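Local coordinates for transcobalamin-1 (Homo sapiens, PDB 4KKI), which binds vitamin B12 (cobalamin) with femtomolar affinity and shields it from the acid of the stomach while carrying it, at residues 338-343 with 371-376; 390-395 with 400-405. All coordinates share one frame; numbering follows the deposited sequence.

Contact 1: 338-343 with 371-376; sequences YSVRIN and TIFGFT. With NAG (2-acetamido-2-deoxy-beta-D-glucopyranose), chain B; NAG (2-acetamido-2-deoxy-beta-D-glucopyranose), chain D.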
ATOM      1  N   TYR A 338       8.561  27.065  -5.871  1.00 57.03           N
ATOM      2  CA  TYR A 338       7.402  26.471  -5.211  1.00 59.65           C
ATOM      3  C   TYR A 338       6.096  27.124  -5.644  1.00 63.99           C
ATOM      4  O   TYR A 338       5.920  28.335  -5.508  1.00 63.12           O
ATOM      5  CB  TYR A 338       7.545  26.569  -3.693  1.00 59.43           C
ATOM      6  CG  TYR A 338       6.367  26.020  -2.920  1.00 59.45           C
ATOM      7  CD1 TYR A 338       6.115  24.655  -2.877  1.00 58.38           C
ATOM      8  CD2 TYR A 338       5.514  26.866  -2.221  1.00 54.65           C
ATOM      9  CE1 TYR A 338       5.045  24.147  -2.167  1.00 58.28           C
ATOM     10  CE2 TYR A 338       4.441  26.367  -1.507  1.00 61.85           C
ATOM     11  CZ  TYR A 338       4.212  25.006  -1.483  1.00 60.89           C
ATOM     12  OH  TYR A 338       3.147  24.500  -0.774  1.00 47.06           O
ATOM     13  N   SER A 339       5.178  26.313  -6.156  1.00 57.79           N
ATOM     14  CA  SER A 339       3.896  26.826  -6.618  1.00 60.58           C
ATOM     15  C   SER A 339       2.721  26.023  -6.071  1.00 64.00           C
ATOM     16  O   SER A 339       2.823  24.815  -5.855  1.00 64.62           O
ATOM     17  CB  SER A 339       3.850  26.862  -8.148  1.00 52.22           C
ATOM     18  OG  SER A 339       3.958  25.561  -8.695  1.00 64.86           O
ATOM     19  N   VAL A 340       1.608  26.711  -5.839  1.00 53.65           N
ATOM     20  CA  VAL A 340       0.369  26.062  -5.435  1.00 45.63           C
ATOM     21  C   VAL A 340      -0.691  26.300  -6.501  1.00 47.83           C
ATOM     22  O   VAL A 340      -1.160  27.424  -6.678  1.00 55.08           O
ATOM     23  CB  VAL A 340      -0.145  26.601  -4.089  1.00 50.72           C
ATOM     24  CG1 VAL A 340      -1.517  26.018  -3.774  1.00 48.63           C
ATOM     25  CG2 VAL A 340       0.845  26.287  -2.974  1.00 50.02           C
ATOM     26  N   ARG A 341      -1.056  25.242  -7.220  1.00 47.81           N
ATOM     27  CA  ARG A 341      -2.033  25.354  -8.298  1.00 49.06           C
ATOM     28  C   ARG A 341      -3.407  24.809  -7.909  1.00 56.53           C
ATOM     29  O   ARG A 341      -3.541  23.660  -7.491  1.00 65.68           O
ATOM     30  CB  ARG A 341      -1.525  24.663  -9.567  1.00 45.40           C
ATOM     31  CG  ARG A 341      -2.603  24.413 -10.616  1.00 50.03           C
ATOM     32  CD  ARG A 341      -2.014  23.948 -11.943  1.00 42.14           C
ATOM     33  NE  ARG A 341      -1.516  25.069 -12.736  1.00 76.31           N
ATOM     34  CZ  ARG A 341      -0.230  25.373 -12.883  1.00 83.93           C
ATOM     35  NH1 ARG A 341       0.700  24.632 -12.299  1.00 84.31           N
ATOM     36  NH2 ARG A 341       0.124  26.417 -13.620  1.00 87.44           N
ATOM     37  N   ILE A 342      -4.419  25.659  -8.049  1.00 50.69           N
ATOM     38  CA  ILE A 342      -5.809  25.270  -7.849  1.00 47.00           C
ATOM     39  C   ILE A 342      -6.523  25.459  -9.182  1.00 45.66           C
ATOM     40  O   ILE A 342      -6.683  24.514  -9.956  1.00 51.51           O
ATOM     41  CB  ILE A 342      -6.465  26.132  -6.759  1.00 44.06           C
ATOM     42  CG1 ILE A 342      -5.585  26.140  -5.507  1.00 46.07           C
ATOM     43  CG2 ILE A 342      -7.868  25.633  -6.442  1.00 40.87           C
ATOM     44  CD1 ILE A 342      -6.180  26.875  -4.334  1.00 49.17           C
ATOM     45  N   ASN A 343      -6.945  26.689  -9.444  1.00 55.69           N
ATOM     46  CA  ASN A 343      -7.297  27.114 -10.791  1.00 53.66           C
ATOM     47  C   ASN A 343      -6.220  28.087 -11.222  1.00 49.16           C
ATOM     48  O   ASN A 343      -5.501  27.863 -12.197  1.00 44.81           O
ATOM     49  CB  ASN A 343      -8.663  27.792 -10.807  1.00 57.35           C
ATOM     50  CG  ASN A 343      -9.801  26.802 -10.901  1.00 69.02           C
ATOM     51  OD1 ASN A 343      -9.782  25.897 -11.739  1.00 64.55           O
ATOM     52  ND2 ASN A 343     -10.798  26.957 -10.036  1.00 73.83           N
ATOM     53  N   THR A 371      -1.897  33.311   4.213  1.00 61.89           N
ATOM     54  CA  THR A 371      -3.144  33.427   3.471  1.00 64.81           C
ATOM     55  C   THR A 371      -3.118  32.540   2.232  1.00 57.41           C
ATOM     56  O   THR A 371      -4.095  31.863   1.916  1.00 55.08           O
ATOM     57  CB  THR A 371      -3.404  34.881   3.036  1.00 62.94           C
ATOM     58  OG1 THR A 371      -3.243  35.756   4.160  1.00 69.70           O
ATOM     59  CG2 THR A 371      -4.812  35.030   2.475  1.00 58.85           C
ATOM     60  N   ILE A 372      -1.981  32.542   1.543  1.00 55.14           N
ATOM     61  CA  ILE A 372      -1.857  31.869   0.256  1.00 55.86           C
ATOM     62  C   ILE A 372      -1.193  30.500   0.388  1.00 62.01           C
ATOM     63  O   ILE A 372      -1.599  29.534  -0.262  1.00 66.77           O
ATOM     64  CB  ILE A 372      -1.088  32.754  -0.759  1.00 56.53           C
ATOM     65  CG1 ILE A 372      -2.053  33.644  -1.544  1.00 57.01           C
ATOM     66  CG2 ILE A 372      -0.309  31.910  -1.740  1.00 46.81           C
ATOM     67  CD1 ILE A 372      -2.728  34.711  -0.721  1.00 64.15           C
ATOM     68  N   PHE A 373      -0.181  30.410   1.242  1.00 64.96           N
ATOM     69  CA  PHE A 373       0.579  29.174   1.375  1.00 59.17           C
ATOM     70  C   PHE A 373       0.316  28.447   2.693  1.00 55.83           C
ATOM     71  O   PHE A 373       1.019  27.497   3.036  1.00 59.43           O
ATOM     72  CB  PHE A 373       2.072  29.451   1.194  1.00 55.56           C
ATOM     73  CG  PHE A 373       2.433  29.929  -0.183  1.00 58.75           C
ATOM     74  CD1 PHE A 373       2.004  29.235  -1.305  1.00 61.40           C
ATOM     75  CD2 PHE A 373       3.189  31.077  -0.361  1.00 54.81           C
ATOM     76  CE1 PHE A 373       2.333  29.670  -2.578  1.00 58.31           C
ATOM     77  CE2 PHE A 373       3.518  31.520  -1.631  1.00 56.24           C
ATOM     78  CZ  PHE A 373       3.089  30.815  -2.741  1.00 56.80           C
ATOM     79  N   GLY A 374      -0.698  28.892   3.426  1.00 54.97           N
ATOM     80  CA  GLY A 374      -1.098  28.219   4.649  1.00 56.89           C
ATOM     81  C   GLY A 374      -1.746  26.885   4.334  1.00 58.85           C
ATOM     82  O   GLY A 374      -2.644  26.806   3.494  1.00 55.54           O
ATOM     83  N   PHE A 375      -1.297  25.832   5.004  1.00 57.04           N
ATOM     84  CA  PHE A 375      -1.807  24.498   4.716  1.00 62.69           C
ATOM     85  C   PHE A 375      -2.153  23.708   5.971  1.00 64.56           C
ATOM     86  O   PHE A 375      -1.734  24.049   7.077  1.00 59.19           O
ATOM     87  CB  PHE A 375      -0.811  23.710   3.855  1.00 57.94           C
ATOM     88  CG  PHE A 375       0.451  23.323   4.578  1.00 49.79           C
ATOM     89  CD1 PHE A 375       1.504  24.218   4.690  1.00 60.41           C
ATOM     90  CD2 PHE A 375       0.589  22.060   5.133  1.00 50.93           C
ATOM     91  CE1 PHE A 375       2.668  23.863   5.351  1.00 50.00           C
ATOM     92  CE2 PHE A 375       1.749  21.699   5.794  1.00 53.22           C
ATOM     93  CZ  PHE A 375       2.790  22.602   5.903  1.00 56.27           C
ATOM     94  N   THR A 376      -2.926  22.645   5.780  1.00 67.67           N
ATOM     95  CA  THR A 376      -3.279  21.740   6.860  1.00 61.67           C
ATOM     96  C   THR A 376      -2.787  20.335   6.535  1.00 62.18           C
ATOM     97  O   THR A 376      -3.091  19.788   5.475  1.00 60.83           O
ATOM     98  CB  THR A 376      -4.800  21.695   7.092  1.00 59.49           C
ATOM     99  OG1 THR A 376      -5.281  23.009   7.401  1.00 66.74           O
ATOM    100  CG2 THR A 376      -5.140  20.751   8.235  1.00 57.69           C
TER
HETATM  101  C1  NAG B 501     -11.973  26.313 -10.561  1.00 76.79           C
HETATM  102  C2  NAG B 501     -12.701  26.181  -9.225  1.00 79.19           C
HETATM  103  C3  NAG B 501     -14.201  25.945  -9.374  1.00 78.67           C
HETATM  104  C4  NAG B 501     -14.814  26.794 -10.480  1.00 81.54           C
HETATM  105  C5  NAG B 501     -13.978  26.702 -11.748  1.00 82.54           C
HETATM  106  C6  NAG B 501     -14.566  27.563 -12.860  1.00 82.69           C
HETATM  107  C7  NAG B 501     -12.077  25.122  -7.140  1.00 79.28           C
HETATM  108  C8  NAG B 501     -11.200  24.112  -6.461  1.00 67.92           C
HETATM  109  N2  NAG B 501     -12.117  25.089  -8.467  1.00 75.04           N
HETATM  110  O3  NAG B 501     -14.832  26.243  -8.146  1.00 70.71           O
HETATM  111  O4  NAG B 501     -16.116  26.327 -10.754  1.00 79.87           O
HETATM  112  O5  NAG B 501     -12.667  27.139 -11.471  1.00 75.71           O
HETATM  113  O6  NAG B 501     -14.132  27.076 -14.112  1.00 90.77           O
HETATM  114  O7  NAG B 501     -12.728  25.928  -6.479  1.00 97.57           O
HETATM  115  C1  NAG D 503       0.236  37.321   0.522  1.00 67.90           C
HETATM  116  C2  NAG D 503      -0.156  38.635   1.239  1.00 72.42           C
HETATM  117  C3  NAG D 503      -1.094  39.554   0.474  1.00 78.04           C
HETATM  118  C4  NAG D 503      -0.868  39.488  -1.019  1.00 69.47           C
HETATM  119  C5  NAG D 503      -0.897  38.048  -1.453  1.00 63.11           C
HETATM  120  C6  NAG D 503      -0.807  37.952  -2.960  1.00 65.63           C
HETATM  121  C7  NAG D 503       0.001  38.276   3.604  1.00 74.41           C
HETATM  122  C8  NAG D 503      -0.634  37.684   4.820  1.00 71.68           C
HETATM  123  N2  NAG D 503      -0.745  38.295   2.511  1.00 70.18           N
HETATM  124  O3  NAG D 503      -0.848  40.889   0.909  1.00 82.56           O
HETATM  125  O4  NAG D 503      -1.904  40.204  -1.677  1.00 68.89           O
HETATM  126  O5  NAG D 503       0.259  37.456  -0.895  1.00 69.94           O
HETATM  127  O6  NAG D 503       0.334  38.687  -3.387  1.00 72.17           O
HETATM  128  O7  NAG D 503       1.133  38.714   3.616  1.00 80.62           O
HETATM  129  O   HOH W   1       2.871  25.824   1.671  1.00 49.79           O
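Phe373 pushes the CD1-CE1 side of its ring between Tyr338 and Val340, two residues whose side chains leave the same face of strand 338-341. The apolar contacts carry most of the joint. CG2 of Val340 meets the ring rim near its plane, 3.6 Å from Phe373 CD1. That methyl lies anti to the carbonyl carbon of Val340, while CG1 takes the place anti to the backbone N (chi1 174°). Tyr338 comes in obliquely, with Tyr338 CE2 3.8 Å from Phe373 CD1 and the ring planes at 57°. Ile372 CG2 lies over the centre of one face of the Phe373 ring.

The polar link is indirect. No direct hydrogen bond joins the segments; instead a water accepts from Tyr338 OH at 2.8 Å and donates to the carbonyl Phe373 O, also at 2.8 Å.

Sugars mark the periphery: Asn343 ND2 is bonded covalently to C1 of an N-acetylglucosamine, and Ile372 CD1 lies 3.9 Å from C5 of another.

In the beta domain, the contact packs the short, weakly bonded helical turn around Phe373 against a mixed sheet, in which strand 333-341 runs between 345-353 and 426-432. Helix 358-368 touches both aromatic residues through Ala365, while Ile389 of strand 384-389 packs on Val340.

Contact 2: 390-395 with 400-405; sequences QGLCAN and TYWELL
Trp402 and Leu392 form the close-packed end of this contact. The indole NE1 donates to Leu392 O at 3.0 Å, with an N-H...O angle of 143°; the oxygen lies in the indole plane, whereas the nitrogen is tilted 24° from the carbonyl plane. Leu392 CD2 also reaches the six-membered ring, 3.6 Å from Trp402 CZ2. The leucine has CG anti to its own backbone nitrogen (chi1 174°), which carries the isobutyl group across the rim of that ring, to CZ2 and CH2, while the carbonyl addresses NE1. Replacing Trp402 with an alanine would probably leave Leu392 O without its indole donor and open a gap beside the leucine methyl.

The other end is looser and more polar. Ala394 CB rests 3.5 Å from Thr400 O and close to Tyr401 CA, mostly against backbone. Beyond it, Thr400 N donates to Asn395 O at 2.9 Å, and Asn395 N donates to Thr400 OG1 at 3.0 Å, with only a weak additional bond to Thr400 O. The threonine hydroxyl sits between its backbone nitrogen and carbonyl carbon, where it can receive that amide. At this partly exposed margin, Asn395 OD1 turns to the backbone of Asp398, within the connection between the segments.

Strand 392-393 edges the three-stranded antiparallel sheet beside 384-389, and the Cys393-Cys388 disulfide ties those strands together. Strand 400-406, which carries Trp402, Glu403 and Leu404 of the cyanocobalamin site, belongs to the mixed sheet, between 426-432 and 409-410; Trp430 of 426-432 meets Trp402 edge-to-face and also touches Leu392.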
ATOM      1  N   GLN A 390      -5.125  26.614   1.952  1.00 54.72           N
ATOM      2  CA  GLN A 390      -6.008  27.779   1.846  1.00 53.36           C
ATOM      3  C   GLN A 390      -7.442  27.469   2.269  1.00 51.28           C
ATOM      4  O   GLN A 390      -8.390  28.068   1.760  1.00 48.73           O
ATOM      5  CB  GLN A 390      -6.014  28.344   0.421  1.00 62.42           C
ATOM      6  CG  GLN A 390      -4.680  28.872  -0.069  1.00 63.55           C
ATOM      7  CD  GLN A 390      -4.768  29.442  -1.472  1.00 56.45           C
ATOM      8  OE1 GLN A 390      -5.857  29.583  -2.029  1.00 58.00           O
ATOM      9  NE2 GLN A 390      -3.621  29.770  -2.052  1.00 57.03           N
ATOM     10  N   GLY A 391      -7.601  26.526   3.192  1.00 53.99           N
ATOM     11  CA  GLY A 391      -8.921  26.122   3.639  1.00 49.69           C
ATOM     12  C   GLY A 391      -9.604  25.170   2.674  1.00 57.28           C
ATOM     13  O   GLY A 391     -10.697  24.675   2.949  1.00 59.61           O
ATOM     14  N   LEU A 392      -8.963  24.916   1.537  1.00 58.37           N
ATOM     15  CA  LEU A 392      -9.486  23.973   0.556  1.00 59.59           C
ATOM     16  C   LEU A 392      -8.993  22.564   0.865  1.00 57.84           C
ATOM     17  O   LEU A 392      -7.818  22.249   0.674  1.00 51.81           O
ATOM     18  CB  LEU A 392      -9.082  24.384  -0.863  1.00 48.49           C
ATOM     19  CG  LEU A 392      -9.452  23.408  -1.984  1.00 55.57           C
ATOM     20  CD1 LEU A 392     -10.961  23.203  -2.060  1.00 47.96           C
ATOM     21  CD2 LEU A 392      -8.904  23.893  -3.318  1.00 55.84           C
ATOM     22  N   CYS A 393      -9.900  21.719   1.343  1.00 53.38           N
ATOM     23  CA  CYS A 393      -9.537  20.382   1.798  1.00 47.92           C
ATOM     24  C   CYS A 393      -9.897  19.294   0.793  1.00 52.25           C
ATOM     25  O   CYS A 393     -10.932  19.365   0.128  1.00 54.72           O
ATOM     26  CB  CYS A 393     -10.199  20.085   3.144  1.00 44.74           C
ATOM     27  SG  CYS A 393      -9.836  21.315   4.417  1.00 61.98           S
ATOM     28  N   ALA A 394      -9.030  18.291   0.696  1.00 46.90           N
ATOM     29  CA  ALA A 394      -9.267  17.131  -0.152  1.00 50.04           C
ATOM     30  C   ALA A 394     -10.547  16.411   0.264  1.00 57.46           C
ATOM     31  O   ALA A 394     -10.847  16.308   1.453  1.00 54.13           O
ATOM     32  CB  ALA A 394      -8.078  16.180  -0.083  1.00 42.17           C
ATOM     33  N   ASN A 395     -11.300  15.918  -0.717  1.00 51.60           N
ATOM     34  CA  ASN A 395     -12.542  15.203  -0.439  1.00 50.12           C
ATOM     35  C   ASN A 395     -12.602  13.855  -1.147  1.00 53.78           C
ATOM     36  O   ASN A 395     -12.355  13.760  -2.350  1.00 61.36           O
ATOM     37  CB  ASN A 395     -13.760  16.053  -0.816  1.00 47.53           C
ATOM     38  CG  ASN A 395     -15.072  15.418  -0.382  1.00 60.14           C
ATOM     39  OD1 ASN A 395     -15.720  14.710  -1.153  1.00 55.22           O
ATOM     40  ND2 ASN A 395     -15.467  15.670   0.862  1.00 64.18           N
ATOM     41  N   THR A 400     -11.222  14.238  -4.963  1.00 57.44           N
ATOM     42  CA  THR A 400     -10.258  15.319  -5.109  1.00 49.94           C
ATOM     43  C   THR A 400      -9.136  15.186  -4.089  1.00 47.37           C
ATOM     44  O   THR A 400      -9.346  14.668  -2.992  1.00 46.49           O
ATOM     45  CB  THR A 400     -10.923  16.690  -4.908  1.00 49.33           C
ATOM     46  OG1 THR A 400     -11.422  16.786  -3.568  1.00 47.47           O
ATOM     47  CG2 THR A 400     -12.069  16.879  -5.887  1.00 47.34           C
ATOM     48  N   TYR A 401      -7.946  15.663  -4.446  1.00 47.08           N
ATOM     49  CA  TYR A 401      -6.807  15.617  -3.534  1.00 46.55           C
ATOM     50  C   TYR A 401      -5.698  16.575  -3.953  1.00 47.33           C
ATOM     51  O   TYR A 401      -5.706  17.105  -5.063  1.00 42.81           O
ATOM     52  CB  TYR A 401      -6.248  14.198  -3.444  1.00 41.36           C
ATOM     53  CG  TYR A 401      -5.439  13.770  -4.650  1.00 49.07           C
ATOM     54  CD1 TYR A 401      -6.057  13.488  -5.862  1.00 49.66           C
ATOM     55  CD2 TYR A 401      -4.058  13.639  -4.572  1.00 47.17           C
ATOM     56  CE1 TYR A 401      -5.321  13.093  -6.965  1.00 54.00           C
ATOM     57  CE2 TYR A 401      -3.313  13.244  -5.668  1.00 52.59           C
ATOM     58  CZ  TYR A 401      -3.950  12.971  -6.862  1.00 59.41           C
ATOM     59  OH  TYR A 401      -3.215  12.577  -7.956  1.00 51.98           O
ATOM     60  N   TRP A 402      -4.745  16.790  -3.053  1.00 41.97           N
ATOM     61  CA  TRP A 402      -3.576  17.604  -3.360  1.00 44.26           C
ATOM     62  C   TRP A 402      -2.441  16.716  -3.860  1.00 51.43           C
ATOM     63  O   TRP A 402      -2.047  15.759  -3.193  1.00 39.34           O
ATOM     64  CB  TRP A 402      -3.133  18.409  -2.135  1.00 39.18           C
ATOM     65  CG  TRP A 402      -4.113  19.470  -1.727  1.00 48.84           C
ATOM     66  CD1 TRP A 402      -5.022  19.402  -0.709  1.00 46.93           C
ATOM     67  CD2 TRP A 402      -4.287  20.757  -2.330  1.00 51.38           C
ATOM     68  NE1 TRP A 402      -5.748  20.565  -0.641  1.00 53.86           N
ATOM     69  CE2 TRP A 402      -5.315  21.417  -1.628  1.00 52.68           C
ATOM     70  CE3 TRP A 402      -3.672  21.420  -3.400  1.00 47.26           C
ATOM     71  CZ2 TRP A 402      -5.744  22.702  -1.954  1.00 57.17           C
ATOM     72  CZ3 TRP A 402      -4.098  22.697  -3.724  1.00 46.41           C
ATOM     73  CH2 TRP A 402      -5.125  23.324  -3.005  1.00 49.14           C
ATOM     74  N   GLU A 403      -1.926  17.040  -5.041  1.00 50.06           N
ATOM     75  CA  GLU A 403      -0.880  16.244  -5.673  1.00 42.68           C
ATOM     76  C   GLU A 403       0.465  16.959  -5.605  1.00 49.49           C
ATOM     77  O   GLU A 403       0.550  18.165  -5.836  1.00 47.89           O
ATOM     78  CB  GLU A 403      -1.252  15.954  -7.128  1.00 48.99           C
ATOM     79  CG  GLU A 403      -0.283  15.048  -7.863  1.00 49.40           C
ATOM     80  CD  GLU A 403      -0.623  14.916  -9.336  1.00 55.83           C
ATOM     81  OE1 GLU A 403      -0.140  13.960  -9.978  1.00 53.87           O
ATOM     82  OE2 GLU A 403      -1.373  15.772  -9.854  1.00 59.67           O
ATOM     83  N   LEU A 404       1.514  16.210  -5.284  1.00 44.62           N
ATOM     84  CA  LEU A 404       2.855  16.776  -5.193  1.00 45.03           C
ATOM     85  C   LEU A 404       3.632  16.503  -6.476  1.00 46.86           C
ATOM     86  O   LEU A 404       3.704  15.363  -6.936  1.00 46.81           O
ATOM     87  CB  LEU A 404       3.598  16.190  -3.993  1.00 41.68           C
ATOM     88  CG  LEU A 404       2.844  16.187  -2.661  1.00 48.79           C
ATOM     89  CD1 LEU A 404       3.734  15.641  -1.561  1.00 41.60           C
ATOM     90  CD2 LEU A 404       2.329  17.580  -2.306  1.00 47.65           C
ATOM     91  N   LEU A 405       4.206  17.553  -7.059  1.00 46.57           N
ATOM     92  CA  LEU A 405       4.924  17.413  -8.323  1.00 46.28           C
ATOM     93  C   LEU A 405       6.262  18.141  -8.338  1.00 51.68           C
ATOM     94  O   LEU A 405       6.463  19.122  -7.621  1.00 60.91           O
ATOM     95  CB  LEU A 405       4.069  17.901  -9.499  1.00 43.21           C
ATOM     96  CG  LEU A 405       2.712  17.233  -9.731  1.00 51.58           C
ATOM     97  CD1 LEU A 405       1.618  18.020  -9.032  1.00 54.12           C
ATOM     98  CD2 LEU A 405       2.415  17.089 -11.216  1.00 55.21           C
TER

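How the contacts relate
Contacts 1 and 2 have centres about 9 Å apart in the beta domain and share the same two sheets. Gln390 bridges them: its NE2 lies 2.7 Å from Ile372 O and its backbone N 2.9 Å from Gly374 O, both probable hydrogen bonds. The side chains of Val340 and Trp402 are also about 4 Å apart, bringing the apolar part of contact 1 up to the indole of contact 2. Contact 2 is the one that reaches the vitamin directly. Trp402 O and Leu404 N hydrogen-bond cyanocobalamin, and the Tyr401 side chain lies about 3 Å from it.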